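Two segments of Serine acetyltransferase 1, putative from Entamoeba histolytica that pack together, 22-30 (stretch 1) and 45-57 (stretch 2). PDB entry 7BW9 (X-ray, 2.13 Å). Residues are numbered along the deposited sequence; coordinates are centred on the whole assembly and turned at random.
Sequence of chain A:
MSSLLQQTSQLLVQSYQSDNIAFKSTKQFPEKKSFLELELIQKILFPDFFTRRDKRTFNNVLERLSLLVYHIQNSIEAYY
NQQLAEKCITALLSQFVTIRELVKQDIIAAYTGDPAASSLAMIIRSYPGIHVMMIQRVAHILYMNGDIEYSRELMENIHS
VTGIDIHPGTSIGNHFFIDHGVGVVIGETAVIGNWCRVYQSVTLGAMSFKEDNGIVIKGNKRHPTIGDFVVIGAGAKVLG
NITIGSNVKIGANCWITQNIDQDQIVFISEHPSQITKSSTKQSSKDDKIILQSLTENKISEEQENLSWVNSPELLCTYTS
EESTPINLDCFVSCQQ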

# COMPACT_ATOMS: atom_id res chain seq x y z
N ALA A 22 -21.17 14.71 18.49
CA ALA A 22 -20.81 14.25 17.16
C ALA A 22 -19.93 13.00 17.21
O ALA A 22 -19.90 12.22 16.25
N PHE A 23 -19.20 12.81 18.31
CA PHE A 23 -18.32 11.66 18.47
C PHE A 23 -19.00 10.45 19.05
O PHE A 23 -18.36 9.40 19.20
N LYS A 24 -20.28 10.55 19.40
CA LYS A 24 -21.00 9.47 20.06
C LYS A 24 -21.95 8.82 19.07
O LYS A 24 -22.36 9.42 18.08
N SER A 25 -22.27 7.56 19.34
CA SER A 25 -23.15 6.82 18.45
C SER A 25 -23.72 5.65 19.23
O SER A 25 -23.01 4.98 19.98
N THR A 26 -25.02 5.42 19.06
CA THR A 26 -25.73 4.35 19.73
C THR A 26 -25.80 3.10 18.89
O THR A 26 -26.50 2.15 19.26
N LYS A 27 -25.10 3.06 17.76
CA LYS A 27 -25.26 2.00 16.79
C LYS A 27 -24.20 0.92 16.99
O LYS A 27 -23.21 1.10 17.70
N GLN A 28 -24.43 -0.22 16.35
CA GLN A 28 -23.57 -1.39 16.46
C GLN A 28 -22.97 -1.65 15.08
O GLN A 28 -23.64 -2.19 14.20
N PHE A 29 -21.66 -1.24 14.88
CA PHE A 29 -21.05 -1.45 13.58
C PHE A 29 -20.38 -2.82 13.52
O PHE A 29 -19.98 -3.36 14.55
N PRO A 30 -20.24 -3.39 12.33
CA PRO A 30 -19.45 -4.62 12.21
C PRO A 30 -18.03 -4.41 12.70
O PRO A 30 -17.47 -3.31 12.60
N LEU A 45 -9.88 4.30 21.87
CA LEU A 45 -10.14 5.72 21.66
C LEU A 45 -11.60 6.02 21.28
O LEU A 45 -12.10 7.11 21.59
N PHE A 46 -12.29 5.11 20.61
CA PHE A 46 -13.66 5.34 20.18
C PHE A 46 -14.48 4.07 20.30
O PHE A 46 -14.90 3.48 19.30
N PRO A 47 -14.76 3.63 21.53
CA PRO A 47 -15.57 2.40 21.70
C PRO A 47 -16.86 2.42 20.90
O PRO A 47 -17.25 1.38 20.34
N ASP A 48 -17.53 3.56 20.79
CA ASP A 48 -18.83 3.57 20.12
C ASP A 48 -18.75 3.08 18.68
O ASP A 48 -19.74 2.55 18.17
N PHE A 49 -17.60 3.20 18.02
CA PHE A 49 -17.51 2.83 16.61
C PHE A 49 -16.85 1.48 16.37
O PHE A 49 -16.89 0.97 15.24
N PHE A 50 -16.25 0.88 17.39
CA PHE A 50 -15.46 -0.32 17.17
C PHE A 50 -15.77 -1.50 18.09
O PHE A 50 -15.19 -2.57 17.90
N THR A 51 -16.64 -1.35 19.09
CA THR A 51 -16.86 -2.43 20.04
C THR A 51 -18.32 -2.87 20.04
O THR A 51 -19.22 -2.10 19.71
N ARG A 52 -18.52 -4.13 20.46
CA ARG A 52 -19.85 -4.64 20.77
C ARG A 52 -20.48 -3.84 21.90
O ARG A 52 -19.83 -3.51 22.90
N ARG A 53 -21.77 -3.53 21.76
CA ARG A 53 -22.43 -2.64 22.71
C ARG A 53 -22.37 -3.17 24.15
O ARG A 53 -22.37 -2.38 25.10
N ASP A 54 -22.27 -4.49 24.33
CA ASP A 54 -22.15 -5.06 25.67
C ASP A 54 -20.69 -5.20 26.13
O ASP A 54 -20.41 -6.02 27.01
N LYS A 55 -19.77 -4.44 25.55
CA LYS A 55 -18.37 -4.45 25.97
C LYS A 55 -17.86 -3.02 26.15
O LYS A 55 -16.77 -2.67 25.70
N ARG A 56 -18.64 -2.18 26.81
CA ARG A 56 -18.28 -0.78 26.98
C ARG A 56 -18.35 -0.35 28.43
O ARG A 56 -18.72 0.79 28.75
N THR A 57 -17.97 -1.23 29.35
CA THR A 57 -17.89 -0.91 30.77
C THR A 57 -16.46 -0.55 31.15
O THR A 57 -15.52 -0.83 30.41

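The contact is a mixed one: phenylalanine rings pack across the stretches, side-chain hydrogen bonds to backbone lie among them, and a water bridges between the stretches.

Stretch 1 begins in a 3-10 segment and then runs as an irregular loop. Stretch 2 passes through a weakly bonded helix at about 47-50 and continues into a loop with a type I turn from R52 to K55. Together the two bury 641 Å².

F49 has the largest covered area of any residue here. Its CA-to-CB bond points sideways, but with chi1 m the ring end comes nearer to stretch 1. The carbonyl oxygen F23 O lies at the ring edge, near its plane, 3.0 Å from F49 CE2. An edge carries the slightly positive ring hydrogens, so an oxygen is well placed there. S25 CB is 3.9 Å from F49 CE1. F29, also m, points toward stretch 2, and its CE1 lies 3.7 Å from F49 CD1. The F29 and F49 rings are near parallel, with planes at 28°, but they are slid apart and barely overlap; their centroids are 5.7 Å apart. F23 and F46, both m and both buried, make a further apolar contact, F23 CD1 to F46 CE1 at 3.9 Å.

D48 points toward stretch 1 with chi1 m. Its OD2 accepts a hydrogen bond from S25 N at 3.1 Å, and the angle of 166° is nearly straight. S25 has chi1 t, and its OG is turned to its own stretch, where it accepts from K27 N at 3.2 Å. This ties the loop to itself next to the D48 contact.

Q28 is t at chi1 and p at chi2. Its CA-to-CB bond points sideways, but the amide end reaches stretch 2 and uses both of its polar atoms. OE1 accepts from R53 N at 2.9 Å, and NE2 donates to T51 O at 3.3 Å. One amide thus pairs with a backbone donor and a backbone acceptor two residues apart.

R53 points toward stretch 1 with chi1 m. T26 O lies over one face of its guanidinium, 2.9 Å from R53 NH1. The angle is poor, so this close approach is not a hydrogen bond.

R56 also points toward stretch 1, m at chi1 and t at chi2 and chi3. Its guanidinium is held mainly by its own stretch: NH2 donates to T51 O at 2.6 Å, and NE donates to T51 OG1 at 2.9 Å. K27 O sits at the guanidinium edge, 3.7 Å from R56 NH2, a contact rather than a bond.

Water 1 joins the backbones. It accepts from F29 N at 3.0 Å and donates to D48 O at 3.0 Å. It also makes a weak bond to T51 O at 3.3 Å. T51 O is therefore shared by the water, Q28 and R56.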

# COMPACT_ATOMS: atom_id res chain seq x y z
CB ALA A 22 -20.10 15.36 16.38
CB PHE A 23 -17.13 12.03 19.36
CG PHE A 23 -16.15 12.93 18.69
CD1 PHE A 23 -15.24 12.41 17.77
CD2 PHE A 23 -16.14 14.29 18.94
CE1 PHE A 23 -14.34 13.24 17.14
CE2 PHE A 23 -15.24 15.12 18.31
CZ PHE A 23 -14.33 14.60 17.41
CB LYS A 24 -21.76 9.98 21.28
CG LYS A 24 -20.86 10.71 22.26
CD LYS A 24 -21.64 11.40 23.35
CE LYS A 24 -21.04 11.10 24.71
NZ LYS A 24 -21.48 12.05 25.77
CB SER A 25 -22.40 6.37 17.19
OG SER A 25 -22.99 5.23 16.60
CB THR A 26 -27.14 4.81 20.08
OG1 THR A 26 -27.86 5.09 18.87
CG2 THR A 26 -27.10 6.08 20.93
CB LYS A 27 -25.19 2.57 15.38
CG LYS A 27 -25.72 4.00 15.30
CD LYS A 27 -26.28 4.33 13.94
CE LYS A 27 -25.30 5.13 13.12
NZ LYS A 27 -25.99 5.78 11.98
CB GLN A 28 -24.36 -2.60 16.98
CG GLN A 28 -23.61 -3.91 16.98
CD GLN A 28 -22.55 -3.97 18.07
OE1 GLN A 28 -22.83 -4.33 19.21
NE2 GLN A 28 -21.32 -3.60 17.71
CB PHE A 29 -20.00 -0.38 13.29
CG PHE A 29 -20.53 1.02 13.33
CD1 PHE A 29 -20.59 1.72 14.53
CD2 PHE A 29 -20.96 1.65 12.17
CE1 PHE A 29 -21.08 3.02 14.57
CE2 PHE A 29 -21.45 2.94 12.19
CZ PHE A 29 -21.51 3.63 13.40
CB PRO A 30 -19.49 -4.93 10.71
CG PRO A 30 -20.71 -4.20 10.21
CD PRO A 30 -20.82 -2.97 11.05
CB LEU A 45 -9.23 6.28 20.57
CG LEU A 45 -7.72 6.20 20.81
CD1 LEU A 45 -7.03 6.63 19.55
CD2 LEU A 45 -7.31 7.07 21.97
CB PHE A 46 -13.71 5.86 18.75
CG PHE A 46 -12.98 7.12 18.57
CD1 PHE A 46 -13.55 8.32 18.96
CD2 PHE A 46 -11.71 7.12 18.00
CE1 PHE A 46 -12.87 9.51 18.79
CE2 PHE A 46 -11.02 8.31 17.84
CZ PHE A 46 -11.60 9.50 18.24
CB PRO A 47 -15.82 2.35 23.21
CG PRO A 47 -15.35 3.69 23.76
CD PRO A 47 -14.28 4.14 22.82
CB ASP A 48 -19.45 4.96 20.17
CG ASP A 48 -19.99 5.31 21.55
OD1 ASP A 48 -19.72 4.57 22.52
OD2 ASP A 48 -20.69 6.34 21.65
CB PHE A 49 -16.78 3.93 15.82
CG PHE A 49 -17.47 5.26 15.89
CD1 PHE A 49 -18.44 5.59 14.97
CD2 PHE A 49 -17.20 6.14 16.93
CE1 PHE A 49 -19.11 6.81 15.07
CE2 PHE A 49 -17.86 7.34 17.03
CZ PHE A 49 -18.82 7.68 16.09
CB PHE A 50 -13.96 -0.01 17.31
CG PHE A 50 -13.43 0.94 16.25
CD1 PHE A 50 -13.14 0.49 14.97
CD2 PHE A 50 -13.23 2.28 16.54
CE1 PHE A 50 -12.65 1.36 14.00
CE2 PHE A 50 -12.74 3.17 15.57
CZ PHE A 50 -12.45 2.70 14.30
CB THR A 51 -16.50 -2.03 21.48
OG1 THR A 51 -17.37 -0.97 21.90
CG2 THR A 51 -15.06 -1.59 21.57
CB ARG A 52 -19.75 -6.11 21.18
CG ARG A 52 -19.83 -7.09 20.03
CD ARG A 52 -19.53 -8.48 20.55
NE ARG A 52 -20.34 -8.80 21.72
CZ ARG A 52 -20.13 -9.85 22.51
NH1 ARG A 52 -19.13 -10.69 22.25
NH2 ARG A 52 -20.91 -10.07 23.56
CB ARG A 53 -23.87 -2.41 22.28
CG ARG A 53 -23.99 -1.78 20.91
CD ARG A 53 -25.42 -1.77 20.41
NE ARG A 53 -26.30 -1.01 21.29
CZ ARG A 53 -27.41 -0.39 20.89
NH1 ARG A 53 -27.76 -0.44 19.61
NH2 ARG A 53 -28.15 0.28 21.77
CB ASP A 54 -22.85 -6.42 25.73
CG ASP A 54 -22.32 -7.40 24.72
OD1 ASP A 54 -21.39 -7.03 23.97
OD2 ASP A 54 -22.83 -8.53 24.65
CB LYS A 55 -17.47 -5.20 24.99
CG LYS A 55 -18.04 -6.51 24.48
CD LYS A 55 -17.92 -7.62 25.53
CE LYS A 55 -16.49 -8.16 25.61
NZ LYS A 55 -16.42 -9.39 26.46
CB ARG A 56 -19.16 0.10 26.10
CG ARG A 56 -18.91 -0.09 24.63
CD ARG A 56 -19.92 0.63 23.78
NE ARG A 56 -20.00 0.04 22.45
CZ ARG A 56 -20.83 0.46 21.51
NH1 ARG A 56 -21.65 1.48 21.76
NH2 ARG A 56 -20.84 -0.14 20.32
CB THR A 57 -18.40 -2.08 31.62
OG1 THR A 57 -17.41 -3.12 31.63
CG2 THR A 57 -19.70 -2.61 31.05
O HOH W 1 -19.74 -0.22 16.99